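Local coordinates for protein Nrps/pks (Streptomyces albus, PDB 4OPE) that probably serves as a ketosynthase in the assembly of the polyketide oxazolomycin, extending a growing chain by decarboxylative carbon-carbon bond formation, at residues 122-127 and 196-201; 416-421 and 428-433. One frame throughout, in Å; residues are numbered along the deposited sequence.

Contact 1: 122-127 and 196-201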
# COMPACT_ATOMS: atom_id res chain seq x y z
N GLY A 122 5.76 1.57 13.54
CA GLY A 122 5.13 1.65 12.23
C GLY A 122 3.92 0.71 12.12
O GLY A 122 3.81 -0.25 12.88
N VAL A 123 3.04 1.01 11.16
CA VAL A 123 1.88 0.17 10.82
C VAL A 123 1.81 -0.00 9.33
O VAL A 123 1.89 0.99 8.58
CB VAL A 123 0.60 0.84 11.23
CG1 VAL A 123 -0.60 0.03 10.79
CG2 VAL A 123 0.60 1.05 12.73
N PHE A 124 1.67 -1.27 8.93
CA PHE A 124 1.67 -1.76 7.54
C PHE A 124 0.61 -2.87 7.42
O PHE A 124 0.73 -3.93 8.05
CB PHE A 124 3.02 -2.35 7.18
CG PHE A 124 4.17 -1.41 7.36
CD1 PHE A 124 4.70 -1.16 8.61
CD2 PHE A 124 4.72 -0.78 6.28
CE1 PHE A 124 5.76 -0.29 8.78
CE2 PHE A 124 5.77 0.11 6.44
CZ PHE A 124 6.30 0.36 7.69
N VAL A 125 -0.43 -2.61 6.64
CA VAL A 125 -1.60 -3.49 6.57
C VAL A 125 -2.00 -3.69 5.16
O VAL A 125 -2.10 -2.74 4.42
CB VAL A 125 -2.79 -2.92 7.36
CG1 VAL A 125 -3.25 -1.57 6.83
CG2 VAL A 125 -3.94 -3.93 7.46
N GLY A 126 -2.22 -4.94 4.77
CA GLY A 126 -2.61 -5.24 3.39
C GLY A 126 -4.09 -5.46 3.27
O GLY A 126 -4.72 -6.15 4.11
N LEU A 127 -4.66 -4.86 2.23
CA LEU A 127 -6.08 -5.07 1.85
C LEU A 127 -6.19 -5.10 0.34
O LEU A 127 -5.34 -4.53 -0.36
CB LEU A 127 -6.91 -3.93 2.35
CG LEU A 127 -6.76 -3.57 3.83
CD1 LEU A 127 -6.00 -2.28 4.00
CD2 LEU A 127 -8.14 -3.38 4.43
N GLU A 196 11.25 1.36 14.85
CA GLU A 196 11.99 0.38 15.65
C GLU A 196 11.18 -0.84 15.89
O GLU A 196 11.71 -1.90 16.09
CB GLU A 196 12.42 0.98 17.01
CG GLU A 196 13.39 2.15 16.88
CD GLU A 196 13.17 3.24 17.95
OE1 GLU A 196 13.68 3.09 19.09
OE2 GLU A 196 12.49 4.24 17.65
N VAL A 197 9.87 -0.66 15.92
CA VAL A 197 8.93 -1.71 16.11
C VAL A 197 7.92 -1.51 15.01
O VAL A 197 7.73 -0.35 14.57
CB VAL A 197 8.25 -1.54 17.46
CG1 VAL A 197 7.08 -2.50 17.61
CG2 VAL A 197 9.27 -1.78 18.54
N ALA A 198 7.31 -2.60 14.53
CA ALA A 198 6.28 -2.48 13.47
C ALA A 198 5.10 -3.42 13.61
O ALA A 198 5.26 -4.55 14.03
CB ALA A 198 6.92 -2.69 12.11
N VAL A 199 3.92 -2.96 13.26
CA VAL A 199 2.77 -3.86 13.16
C VAL A 199 2.62 -4.19 11.71
O VAL A 199 2.50 -3.29 10.93
CB VAL A 199 1.50 -3.15 13.59
CG1 VAL A 199 0.26 -3.97 13.29
CG2 VAL A 199 1.60 -2.83 15.05
N ALA A 200 2.63 -5.47 11.35
CA ALA A 200 2.32 -5.87 9.94
C ALA A 200 1.16 -6.79 9.96
O ALA A 200 1.15 -7.74 10.72
CB ALA A 200 3.50 -6.62 9.33
N GLY A 201 0.19 -6.53 9.12
CA GLY A 201 -0.99 -7.38 9.11
C GLY A 201 -1.75 -7.31 7.81
O GLY A 201 -1.32 -6.69 6.82
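Gly122 to Gly126 and Val197 to Gly201 are adjacent parallel strands in the sheet of a thiolase-fold ketosynthase, and they illustrate how a parallel pair is packed between helices. The local axes approach to 4.6 Å and diverge by 13°. Five backbone bonds pass between them: Gly122 N to Val197 O, Val199 N to Gly122 O, Phe124 N to Val199 O, Gly201 N to Phe124 O and Gly126 N to Gly201 O.

Phe124 supplies the bulk on the face it shares with Ala198 and Ala200. With CG anti to its carbonyl carbon (chi1 -57°), the ring swings back along its own strand toward Gly122, which has no side chain there. Phe124 CE1 lies 4.3 Å from Ala198 CB, an oblique approach, while Val199 O sits at the ring edge, in plane, 3.8 Å from Phe124 CD1. Val199 O also accepts the bond from Phe124 N, at 3.0 Å and almost in line with its C=O bond. On the other face Val123 CG2 comes within 4.4 Å of Val199 CB.

Helix 178-192 packs on Phe124 and Ala198, and helix 152-163 on Val123 and Val125. Strand 169-173 bonds to the outer side of 122-127; from it, helix 178-192 leads to strand 197-204, passing over Phe124 in the beta-alpha-beta crossover characteristic of the thiolase fold.

Contact 2: 416-421 and 428-433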
# COMPACT_ATOMS: atom_id res chain seq x y z
N THR A 416 12.91 -24.57 10.63
CA THR A 416 12.73 -23.48 9.66
C THR A 416 11.51 -23.70 8.76
O THR A 416 11.06 -24.83 8.54
CB THR A 416 13.95 -23.28 8.73
OG1 THR A 416 14.14 -24.47 7.97
CG2 THR A 416 15.20 -23.03 9.50
N ALA A 417 10.96 -22.61 8.26
CA ALA A 417 9.85 -22.71 7.38
C ALA A 417 9.87 -21.58 6.40
O ALA A 417 10.45 -20.50 6.63
CB ALA A 417 8.56 -22.71 8.15
N ALA A 418 9.23 -21.85 5.28
CA ALA A 418 9.15 -20.90 4.23
C ALA A 418 7.70 -20.79 3.81
O ALA A 418 7.00 -21.78 3.78
CB ALA A 418 10.01 -21.37 3.07
N ILE A 419 7.28 -19.58 3.49
CA ILE A 419 5.88 -19.28 3.20
C ILE A 419 5.77 -18.45 1.95
O ILE A 419 6.45 -17.44 1.84
CB ILE A 419 5.27 -18.44 4.33
CG1 ILE A 419 5.66 -19.10 5.64
CG2 ILE A 419 3.75 -18.31 4.13
CD1 ILE A 419 5.13 -18.38 6.87
N SER A 420 4.89 -18.89 1.05
CA SER A 420 4.64 -18.23 -0.24
C SER A 420 3.24 -17.63 -0.32
O SER A 420 2.28 -18.17 0.18
CB SER A 420 4.74 -19.22 -1.38
OG SER A 420 6.07 -19.64 -1.65
N ALA A 421 3.16 -16.50 -1.01
CA ALA A 421 1.92 -15.92 -1.38
C ALA A 421 2.08 -15.21 -2.73
O ALA A 421 2.92 -14.32 -2.89
CB ALA A 421 1.50 -14.95 -0.31
N ASN A 428 4.23 -11.15 -6.05
CA ASN A 428 4.56 -12.32 -5.25
C ASN A 428 5.33 -11.94 -4.02
O ASN A 428 6.07 -10.99 -4.07
CB ASN A 428 5.45 -13.27 -6.02
CG ASN A 428 4.90 -13.64 -7.37
OD1 ASN A 428 3.83 -14.21 -7.46
ND2 ASN A 428 5.66 -13.38 -8.40
N ALA A 429 5.22 -12.75 -2.98
CA ALA A 429 5.98 -12.53 -1.79
C ALA A 429 6.36 -13.86 -1.21
O ALA A 429 5.56 -14.81 -1.27
CB ALA A 429 5.17 -11.75 -0.78
N HIS A 430 7.58 -13.94 -0.67
CA HIS A 430 8.07 -15.13 0.03
C HIS A 430 8.75 -14.73 1.33
O HIS A 430 9.48 -13.72 1.35
CB HIS A 430 9.08 -15.86 -0.84
CG HIS A 430 9.36 -17.26 -0.40
ND1 HIS A 430 8.49 -18.31 -0.67
CD2 HIS A 430 10.42 -17.80 0.24
CE1 HIS A 430 8.99 -19.43 -0.18
NE2 HIS A 430 10.17 -19.15 0.38
N VAL A 431 8.55 -15.52 2.38
CA VAL A 431 9.25 -15.32 3.65
C VAL A 431 9.77 -16.61 4.31
O VAL A 431 9.12 -17.63 4.34
CB VAL A 431 8.44 -14.46 4.65
CG1 VAL A 431 7.02 -14.91 4.76
CG2 VAL A 431 9.05 -14.49 6.04
N ILE A 432 11.02 -16.53 4.80
CA ILE A 432 11.68 -17.60 5.53
C ILE A 432 11.73 -17.27 7.02
O ILE A 432 12.23 -16.20 7.41
CB ILE A 432 13.14 -17.75 5.08
CG1 ILE A 432 13.29 -17.69 3.55
CG2 ILE A 432 13.70 -19.06 5.54
CD1 ILE A 432 12.90 -18.93 2.80
N LEU A 433 11.20 -18.18 7.84
CA LEU A 433 11.23 -18.03 9.29
C LEU A 433 12.04 -19.12 10.01
O LEU A 433 12.24 -20.23 9.50
CB LEU A 433 9.82 -18.05 9.84
CG LEU A 433 8.90 -16.98 9.27
CD1 LEU A 433 7.55 -17.07 9.93
CD2 LEU A 433 9.44 -15.58 9.49
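Strand 416-421 runs antiparallel to 428-433, their local axes 4.7 Å apart at an angle of 167°, with reciprocal backbone bonds joining Ala417 to Leu433, Ile419 to Val431 and Ala421 to Ala429. The intervening non-hydrogen-bonded pairs, Ala418 with Ile432 and Ser420 with His430, bring their side chains to the opposite face of the hairpin.

His430 carries the polar contact on that face. Its CG stands anti to the backbone N (chi1 -164°), and the ring leans across toward the partner strand. Ser420 OG meets it at the edge, in plane, forming a hydrogen bond of 2.9 Å with His430 ND1 in which either group could be the donor. Ile419 O lies over one ring face, too poorly angled toward ND1 to count as a bond. At the far end of the ring His430 NE2 comes 3.5 Å from Ala418 CB, an oblique approach, and Ala418 CB also touches Ile432 CD1 at 3.8 Å. An alanine in place of His430 would probably leave Ser420 OG without this partner and open a gap between Ala418 and helix 284-298.

The other face is wholly apolar. Ile419 CB rests 4.0 Å from Val431 CG1, and the extended chain of Ile419 (chi2 180°) carries its CD1 to within 4.1 Å of Leu433 CD1, the two side chains crossing at a slant.

Leu290, Ile291 and Ala294 of helix 284-298 close over His430. Beneath the apolar face, helix 356-370 meets Ala417, Ile419 and Leu433, while helix 178-192 meets Ala421, Ala429 and Val431. Strand 263-272 flanks 428-433, and strand 308-309 bonds to the outer side of 416-421.

Contact 1 closes before contact 2 opens along the chain, and their centres lie about 17 Å apart, with about 10 Å between nearest atoms. The pairs do not touch, yet strands run continuously from 197-204 to 427-434 through 242-250, 9-17 and 263-272. Helix 178-192 provides a second connection: its Ala186, Ala189 and Ile190 pack on contact 1, its Leu180 and Leu183 on contact 2. Contact 1 lies in the N-terminal half of the ketosynthase and contact 2 in the C-terminal half, with helix 178-192 in the central helical layer between the two sheets of the thiolase fold. Contact 1 supplies parallel strands to this arrangement, contact 2 a local hairpin.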